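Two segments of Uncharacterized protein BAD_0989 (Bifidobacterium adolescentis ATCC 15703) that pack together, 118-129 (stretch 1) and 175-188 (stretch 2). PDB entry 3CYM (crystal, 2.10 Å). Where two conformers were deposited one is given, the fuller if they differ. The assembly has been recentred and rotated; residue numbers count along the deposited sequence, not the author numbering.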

ATOM      1  N   LEU A 118       0.978   5.415  17.553  1.00 16.91           N
ATOM      2  CA  LEU A 118       0.688   5.905  16.211  1.00 16.92           C
ATOM      3  C   LEU A 118      -0.385   6.972  16.207  1.00 14.60           C
ATOM      4  O   LEU A 118      -1.363   6.882  16.941  1.00 17.48           O
ATOM      5  CB  LEU A 118       0.237   4.744  15.320  1.00 15.71           C
ATOM      6  CG  LEU A 118      -0.026   4.968  13.832  1.00 16.06           C
ATOM      7  CD1 LEU A 118       1.281   5.248  13.102  1.00  9.59           C
ATOM      8  CD2 LEU A 118      -0.708   3.741  13.271  1.00 12.11           C
ATOM      9  N   PHE A 119      -0.179   7.998  15.390  1.00 18.97           N
ATOM     10  CA  PHE A 119      -1.262   8.857  14.951  1.00 15.00           C
ATOM     11  C   PHE A 119      -1.268   8.811  13.437  1.00 21.89           C
ATOM     12  O   PHE A 119      -0.319   9.260  12.792  1.00 22.21           O
ATOM     13  CB  PHE A 119      -1.097  10.295  15.443  1.00 16.73           C
ATOM     14  CG  PHE A 119      -2.297  11.159  15.182  1.00 19.22           C
ATOM     15  CD1 PHE A 119      -3.260  11.333  16.157  1.00 19.63           C
ATOM     16  CD2 PHE A 119      -2.472  11.798  13.954  1.00 23.44           C
ATOM     17  CE1 PHE A 119      -4.390  12.117  15.912  1.00 18.91           C
ATOM     18  CE2 PHE A 119      -3.592  12.586  13.708  1.00 21.18           C
ATOM     19  CZ  PHE A 119      -4.547  12.748  14.689  1.00 18.49           C
ATOM     20  N   ASP A 120      -2.336   8.262  12.869  1.00 19.57           N
ATOM     21  CA  ASP A 120      -2.470   8.203  11.419  1.00 17.25           C
ATOM     22  C   ASP A 120      -3.298   9.398  10.928  1.00 14.39           C
ATOM     23  O   ASP A 120      -4.503   9.477  11.185  1.00 18.06           O
ATOM     24  CB  ASP A 120      -3.071   6.855  10.987  1.00 14.89           C
ATOM     25  CG  ASP A 120      -2.902   6.560   9.500  1.00 21.54           C
ATOM     26  OD1 ASP A 120      -2.904   7.483   8.655  1.00 23.91           O
ATOM     27  OD2 ASP A 120      -2.802   5.363   9.169  1.00 18.42           O
ATOM     28  N   THR A 121      -2.652  10.323  10.216  1.00 12.72           N
ATOM     29  CA  THR A 121      -3.338  11.533   9.746  1.00 11.21           C
ATOM     30  C   THR A 121      -4.340  11.240   8.627  1.00 12.96           C
ATOM     31  O   THR A 121      -5.245  12.029   8.400  1.00 17.07           O
ATOM     32  CB  THR A 121      -2.369  12.662   9.289  1.00 14.59           C
ATOM     33  OG1 THR A 121      -1.443  12.150   8.325  1.00 10.49           O
ATOM     34  CG2 THR A 121      -1.610  13.254  10.464  1.00 12.09           C
ATOM     35  N   GLU A 122      -4.176  10.118   7.924  1.00 12.53           N
ATOM     36  CA  GLU A 122      -5.152   9.747   6.919  1.00 17.92           C
ATOM     37  C   GLU A 122      -6.377   9.182   7.606  1.00 15.17           C
ATOM     38  O   GLU A 122      -7.484   9.600   7.309  1.00 20.79           O
ATOM     39  CB  GLU A 122      -4.604   8.761   5.876  1.00 19.45           C
ATOM     40  CG  GLU A 122      -5.676   8.324   4.864  1.00 22.54           C
ATOM     41  CD  GLU A 122      -5.131   7.864   3.526  1.00 28.76           C
ATOM     42  OE1 GLU A 122      -5.344   6.684   3.189  1.00 29.34           O
ATOM     43  OE2 GLU A 122      -4.504   8.675   2.809  1.00 30.48           O
ATOM     44  N   ILE A 123      -6.172   8.258   8.541  1.00 14.87           N
ATOM     45  CA  ILE A 123      -7.280   7.659   9.287  1.00 13.28           C
ATOM     46  C   ILE A 123      -8.124   8.713  10.017  1.00 16.87           C
ATOM     47  O   ILE A 123      -9.360   8.707   9.922  1.00 19.29           O
ATOM     48  CB  ILE A 123      -6.773   6.546  10.239  1.00 14.62           C
ATOM     49  CG1 ILE A 123      -6.311   5.334   9.418  1.00  8.85           C
ATOM     50  CG2 ILE A 123      -7.842   6.159  11.250  1.00 11.78           C
ATOM     51  CD1 ILE A 123      -5.796   4.165  10.238  1.00 20.70           C
ATOM     52  N   ALA A 124      -7.447   9.628  10.713  1.00 15.24           N
ATOM     53  CA  ALA A 124      -8.086  10.766  11.377  1.00 15.16           C
ATOM     54  C   ALA A 124      -8.881  11.665  10.423  1.00 17.57           C
ATOM     55  O   ALA A 124      -9.999  12.057  10.738  1.00 20.11           O
ATOM     56  CB  ALA A 124      -7.054  11.580  12.136  1.00 17.74           C
ATOM     57  N   ALA A 125      -8.325  11.965   9.253  1.00 18.79           N
ATOM     58  CA  ALA A 125      -9.035  12.787   8.257  1.00 18.64           C
ATOM     59  C   ALA A 125     -10.347  12.164   7.778  1.00 14.67           C
ATOM     60  O   ALA A 125     -11.339  12.869   7.618  1.00 15.98           O
ATOM     61  CB  ALA A 125      -8.132  13.097   7.073  1.00 17.56           C
ATOM     62  N   ARG A 126     -10.335  10.847   7.571  1.00 15.60           N
ATOM     63  CA  ARG A 126     -11.504  10.067   7.134  0.50 14.94           C
ATOM     64  C   ARG A 126     -12.607  10.071   8.183  1.00 13.92           C
ATOM     65  O   ARG A 126     -13.777  10.310   7.885  1.00 19.37           O
ATOM     66  CB  ARG A 126     -11.121   8.601   6.896  0.50 17.32           C
ATOM     67  CG  ARG A 126      -9.930   8.348   6.018  0.50 20.00           C
ATOM     68  CD  ARG A 126     -10.285   8.422   4.571  0.50 21.34           C
ATOM     69  NE  ARG A 126     -10.948   7.229   4.055  0.50 23.45           N
ATOM     70  CZ  ARG A 126     -12.238   7.160   3.738  0.50 24.70           C
ATOM     71  NH1 ARG A 126     -12.744   6.026   3.270  0.50 26.71           N
ATOM     72  NH2 ARG A 126     -13.028   8.211   3.894  0.50 16.43           N
ATOM     73  N   LEU A 127     -12.226   9.780   9.430  1.00 12.21           N
ATOM     74  CA  LEU A 127     -13.168   9.827  10.568  1.00 17.65           C
ATOM     75  C   LEU A 127     -13.819  11.203  10.703  1.00 17.58           C
ATOM     76  O   LEU A 127     -15.015  11.301  10.968  1.00 18.60           O
ATOM     77  CB  LEU A 127     -12.479   9.449  11.878  1.00 19.98           C
ATOM     78  CG  LEU A 127     -12.175   7.970  12.152  1.00 15.84           C
ATOM     79  CD1 LEU A 127     -11.106   7.903  13.211  1.00 13.25           C
ATOM     80  CD2 LEU A 127     -13.408   7.210  12.604  1.00 22.56           C
ATOM     81  N   LEU A 128     -13.020  12.248  10.487  1.00 20.29           N
ATOM     82  CA  LEU A 128     -13.466  13.645  10.464  1.00 23.57           C
ATOM     83  C   LEU A 128     -14.369  13.978   9.278  1.00 24.41           C
ATOM     84  O   LEU A 128     -14.999  15.035   9.246  1.00 29.95           O
ATOM     85  CB  LEU A 128     -12.245  14.570  10.436  1.00 20.62           C
ATOM     86  CG  LEU A 128     -11.812  15.323  11.698  1.00 25.11           C
ATOM     87  CD1 LEU A 128     -12.391  14.707  12.961  1.00 21.22           C
ATOM     88  CD2 LEU A 128     -10.289  15.385  11.770  1.00 18.01           C
ATOM     89  N   GLY A 129     -14.397  13.096   8.288  1.00 23.38           N
ATOM     90  CA  GLY A 129     -15.292  13.251   7.161  1.00 27.32           C
ATOM     91  C   GLY A 129     -14.654  13.880   5.944  1.00 27.66           C
ATOM     92  O   GLY A 129     -15.360  14.220   4.998  1.00 32.59           O
ATOM     93  N   LEU A 175       5.220  18.909   8.042  1.00 17.23           N
ATOM     94  CA  LEU A 175       4.018  19.463   8.683  1.00 14.73           C
ATOM     95  C   LEU A 175       3.211  18.475   9.511  1.00 13.81           C
ATOM     96  O   LEU A 175       2.143  18.821  10.010  1.00 16.77           O
ATOM     97  CB  LEU A 175       3.110  20.125   7.638  1.00 15.74           C
ATOM     98  CG  LEU A 175       3.739  21.269   6.832  1.00 19.76           C
ATOM     99  CD1 LEU A 175       2.878  21.614   5.635  1.00 26.69           C
ATOM    100  CD2 LEU A 175       3.994  22.490   7.713  1.00 17.38           C
ATOM    101  N   LEU A 176       3.723  17.255   9.663  1.00 11.35           N
ATOM    102  CA  LEU A 176       2.987  16.196  10.346  1.00 14.21           C
ATOM    103  C   LEU A 176       2.761  16.408  11.855  1.00 16.25           C
ATOM    104  O   LEU A 176       1.715  16.025  12.369  1.00 13.16           O
ATOM    105  CB  LEU A 176       3.629  14.827  10.092  1.00  8.11           C
ATOM    106  CG  LEU A 176       3.629  14.294   8.661  1.00  5.85           C
ATOM    107  CD1 LEU A 176       4.159  12.879   8.635  1.00  4.89           C
ATOM    108  CD2 LEU A 176       2.227  14.340   8.041  1.00  9.48           C
ATOM    109  N   ILE A 177       3.715  17.016  12.564  1.00 16.72           N
ATOM    110  CA  ILE A 177       3.489  17.260  13.992  1.00 19.57           C
ATOM    111  C   ILE A 177       2.422  18.342  14.208  1.00 19.22           C
ATOM    112  O   ILE A 177       1.609  18.237  15.123  1.00 22.65           O
ATOM    113  CB  ILE A 177       4.804  17.422  14.856  1.00 20.85           C
ATOM    114  CG1 ILE A 177       5.258  18.872  14.972  1.00 24.32           C
ATOM    115  CG2 ILE A 177       5.961  16.505  14.380  1.00 14.14           C
ATOM    116  CD1 ILE A 177       4.908  19.482  16.288  1.00 17.90           C
ATOM    117  N   GLU A 178       2.413  19.349  13.336  1.00 21.16           N
ATOM    118  CA  GLU A 178       1.400  20.406  13.364  1.00 26.45           C
ATOM    119  C   GLU A 178       0.040  19.890  12.904  1.00 25.71           C
ATOM    120  O   GLU A 178      -0.994  20.351  13.390  1.00 31.07           O
ATOM    121  CB  GLU A 178       1.820  21.617  12.516  1.00 20.72           C
ATOM    122  CG  GLU A 178       3.000  22.395  13.072  1.00 28.93           C
ATOM    123  CD  GLU A 178       4.334  21.988  12.461  1.00 32.29           C
ATOM    124  OE1 GLU A 178       4.410  20.929  11.797  1.00 38.48           O
ATOM    125  OE2 GLU A 178       5.317  22.737  12.647  1.00 34.25           O
ATOM    126  N   LEU A 179       0.050  18.944  11.966  1.00 24.95           N
ATOM    127  CA  LEU A 179      -1.175  18.271  11.533  1.00 24.78           C
ATOM    128  C   LEU A 179      -1.837  17.541  12.683  1.00 22.36           C
ATOM    129  O   LEU A 179      -3.012  17.783  12.962  1.00 25.65           O
ATOM    130  CB  LEU A 179      -0.905  17.279  10.404  1.00 24.44           C
ATOM    131  CG  LEU A 179      -1.147  17.706   8.959  1.00 28.13           C
ATOM    132  CD1 LEU A 179      -1.093  16.457   8.084  1.00 21.46           C
ATOM    133  CD2 LEU A 179      -2.474  18.460   8.786  1.00 25.08           C
ATOM    134  N   GLU A 180      -1.068  16.675  13.351  1.00 19.76           N
ATOM    135  CA  GLU A 180      -1.535  15.896  14.504  1.00 14.91           C
ATOM    136  C   GLU A 180      -2.215  16.772  15.558  1.00 17.10           C
ATOM    137  O   GLU A 180      -3.291  16.425  16.037  1.00 24.03           O
ATOM    138  CB  GLU A 180      -0.385  15.101  15.145  1.00  9.72           C
ATOM    139  CG  GLU A 180      -0.737  14.592  16.552  1.00 18.87           C
ATOM    140  CD  GLU A 180       0.360  13.828  17.267  1.00 24.12           C
ATOM    141  OE1 GLU A 180       0.024  12.851  17.969  1.00 32.56           O
ATOM    142  OE2 GLU A 180       1.544  14.199  17.151  1.00 29.18           O
ATOM    143  N   THR A 181      -1.580  17.899  15.891  1.00 20.14           N
ATOM    144  CA  THR A 181      -2.066  18.848  16.904  1.00 21.18           C
ATOM    145  C   THR A 181      -3.467  19.383  16.576  1.00 22.82           C
ATOM    146  O   THR A 181      -4.380  19.236  17.388  1.00 19.06           O
ATOM    147  CB  THR A 181      -1.056  20.013  17.124  1.00 23.53           C
ATOM    148  OG1 THR A 181       0.234  19.472  17.441  1.00 24.19           O
ATOM    149  CG2 THR A 181      -1.497  20.918  18.262  1.00 24.08           C
ATOM    150  N   LYS A 182      -3.623  19.968  15.383  1.00 23.36           N
ATOM    151  CA  LYS A 182      -4.920  20.451  14.878  1.00 25.71           C
ATOM    152  C   LYS A 182      -5.968  19.346  14.767  1.00 27.83           C
ATOM    153  O   LYS A 182      -7.129  19.560  15.112  1.00 31.62           O
ATOM    154  CB  LYS A 182      -4.765  21.107  13.496  1.00 25.73           C
ATOM    155  CG  LYS A 182      -4.104  22.476  13.496  1.00 32.66           C
ATOM    156  CD  LYS A 182      -5.067  23.595  13.889  1.00 43.89           C
ATOM    157  CE  LYS A 182      -4.381  24.966  13.879  1.00 45.08           C
ATOM    158  NZ  LYS A 182      -3.429  25.135  15.014  1.00 47.14           N
ATOM    159  N   MET A 183      -5.556  18.178  14.276  1.00 24.65           N
ATOM    160  CA  MET A 183      -6.483  17.072  14.037  1.00 21.04           C
ATOM    161  C   MET A 183      -6.941  16.377  15.324  1.00 21.87           C
ATOM    162  O   MET A 183      -8.056  15.867  15.376  1.00 22.65           O
ATOM    163  CB  MET A 183      -5.903  16.057  13.038  1.00 22.36           C
ATOM    164  CG  MET A 183      -5.619  16.615  11.626  1.00 17.67           C
ATOM    165  SD  MET A 183      -5.006  15.341  10.502  1.00  9.36           S
ATOM    166  CE  MET A 183      -6.555  14.598  10.167  1.00 16.00           C
ATOM    167  N   ARG A 184      -6.089  16.367  16.351  1.00 23.02           N
ATOM    168  CA  ARG A 184      -6.475  15.892  17.687  1.00 23.48           C
ATOM    169  C   ARG A 184      -7.525  16.793  18.313  1.00 22.68           C
ATOM    170  O   ARG A 184      -8.510  16.303  18.868  1.00 22.91           O
ATOM    171  CB  ARG A 184      -5.271  15.803  18.628  1.00 22.22           C
ATOM    172  CG  ARG A 184      -4.539  14.496  18.546  1.00 21.23           C
ATOM    173  CD  ARG A 184      -3.388  14.416  19.525  1.00 22.39           C
ATOM    174  NE  ARG A 184      -2.482  13.327  19.150  1.00 28.56           N
ATOM    175  CZ  ARG A 184      -2.565  12.078  19.606  1.00 22.71           C
ATOM    176  NH1 ARG A 184      -3.501  11.747  20.483  1.00 12.13           N
ATOM    177  NH2 ARG A 184      -1.699  11.161  19.192  1.00 23.11           N
ATOM    178  N   ALA A 185      -7.302  18.103  18.214  1.00 22.97           N
ATOM    179  CA  ALA A 185      -8.232  19.112  18.729  1.00 25.08           C
ATOM    180  C   ALA A 185      -9.601  18.987  18.079  1.00 22.63           C
ATOM    181  O   ALA A 185     -10.616  19.055  18.765  1.00 31.85           O
ATOM    182  CB  ALA A 185      -7.663  20.527  18.541  1.00 24.90           C
ATOM    183  N   GLU A 186      -9.615  18.770  16.765  1.00 25.33           N
ATOM    184  CA  GLU A 186     -10.845  18.562  16.000  1.00 24.89           C
ATOM    185  C   GLU A 186     -11.541  17.222  16.278  1.00 22.49           C
ATOM    186  O   GLU A 186     -12.773  17.175  16.363  1.00 25.45           O
ATOM    187  CB  GLU A 186     -10.568  18.723  14.502  1.00 27.22           C
ATOM    188  CG  GLU A 186     -11.812  18.741  13.600  1.00 37.33           C
ATOM    189  CD  GLU A 186     -12.818  19.835  13.957  1.00 43.64           C
ATOM    190  OE1 GLU A 186     -14.039  19.564  13.891  1.00 46.88           O
ATOM    191  OE2 GLU A 186     -12.399  20.961  14.298  1.00 38.48           O
ATOM    192  N   LEU A 187     -10.774  16.139  16.407  1.00 22.37           N
ATOM    193  CA  LEU A 187     -11.357  14.836  16.770  1.00 19.93           C
ATOM    194  C   LEU A 187     -12.054  14.906  18.125  1.00 20.04           C
ATOM    195  O   LEU A 187     -13.166  14.391  18.284  1.00 24.07           O
ATOM    196  CB  LEU A 187     -10.304  13.721  16.776  1.00 20.58           C
ATOM    197  CG  LEU A 187      -9.905  13.102  15.427  1.00 22.66           C
ATOM    198  CD1 LEU A 187      -8.503  12.545  15.498  1.00 17.97           C
ATOM    199  CD2 LEU A 187     -10.876  12.024  14.989  1.00 21.02           C
ATOM    200  N   LYS A 188     -11.398  15.557  19.085  1.00 21.06           N
ATOM    201  CA  LYS A 188     -11.930  15.742  20.434  1.00 23.50           C
ATOM    202  C   LYS A 188     -13.226  16.547  20.414  1.00 25.47           C
ATOM    203  O   LYS A 188     -14.188  16.199  21.101  1.00 28.47           O
ATOM    204  CB  LYS A 188     -10.885  16.410  21.335  1.00 21.82           C
ATOM    205  CG  LYS A 188      -9.834  15.447  21.851  1.00 25.59           C
ATOM    206  CD  LYS A 188      -8.620  16.157  22.418  1.00 34.53           C
ATOM    207  CE  LYS A 188      -7.493  15.152  22.680  1.00 41.88           C
ATOM    208  NZ  LYS A 188      -6.174  15.790  22.958  1.00 40.11           N
TER
HETATM  209  O   HOH W   1      -2.202   8.392  19.415  1.00 27.71           O

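The contact is ruled by shape: no direct hydrogen bond joins the two stretches, and the two helices run 33° apart with axes 10.5 Å at closest approach. Met 183 sets the pattern. With chi1 m, chi2 t and chi3 p, its side chain extends and then turns at the sulfur, laying CE against the first turn of the other helix, 3.6 Å from Ala 124 CB and 3.3 Å from Ala 125 N. The methyl also touches Ala 125 CB, though that residue's CA-to-CB bond points away overall, and Thr 121 adds its backbone, O lying 3.4 Å from Met 183 CE.

Phe 119, chi1 t, points from the strand toward the helix. Glu 180, extended with both chi1 and chi2 t, places its CG over a face of the Phe 119 ring, 4.1 Å from that ring's centroid. That same extension delivers OE1 to Arg 184, whose NH2 makes a salt bridge to Glu 180 OE1 at 2.7 Å. The guanidinium so held presents a face to Phe 119, NH2 lying 3.4 Å from CD1, and a water links Arg 184 NH2 to Leu 118 O.

Leu 187, m and t, brings CD1 within 3.8 Å of Ala 124 CB and CD2 within 3.7 Å of Leu 128 CD1. Leu 128 itself sits off-rotamer at both chi angles, just before Gly 129, whose positive phi belongs to a Schellman motif.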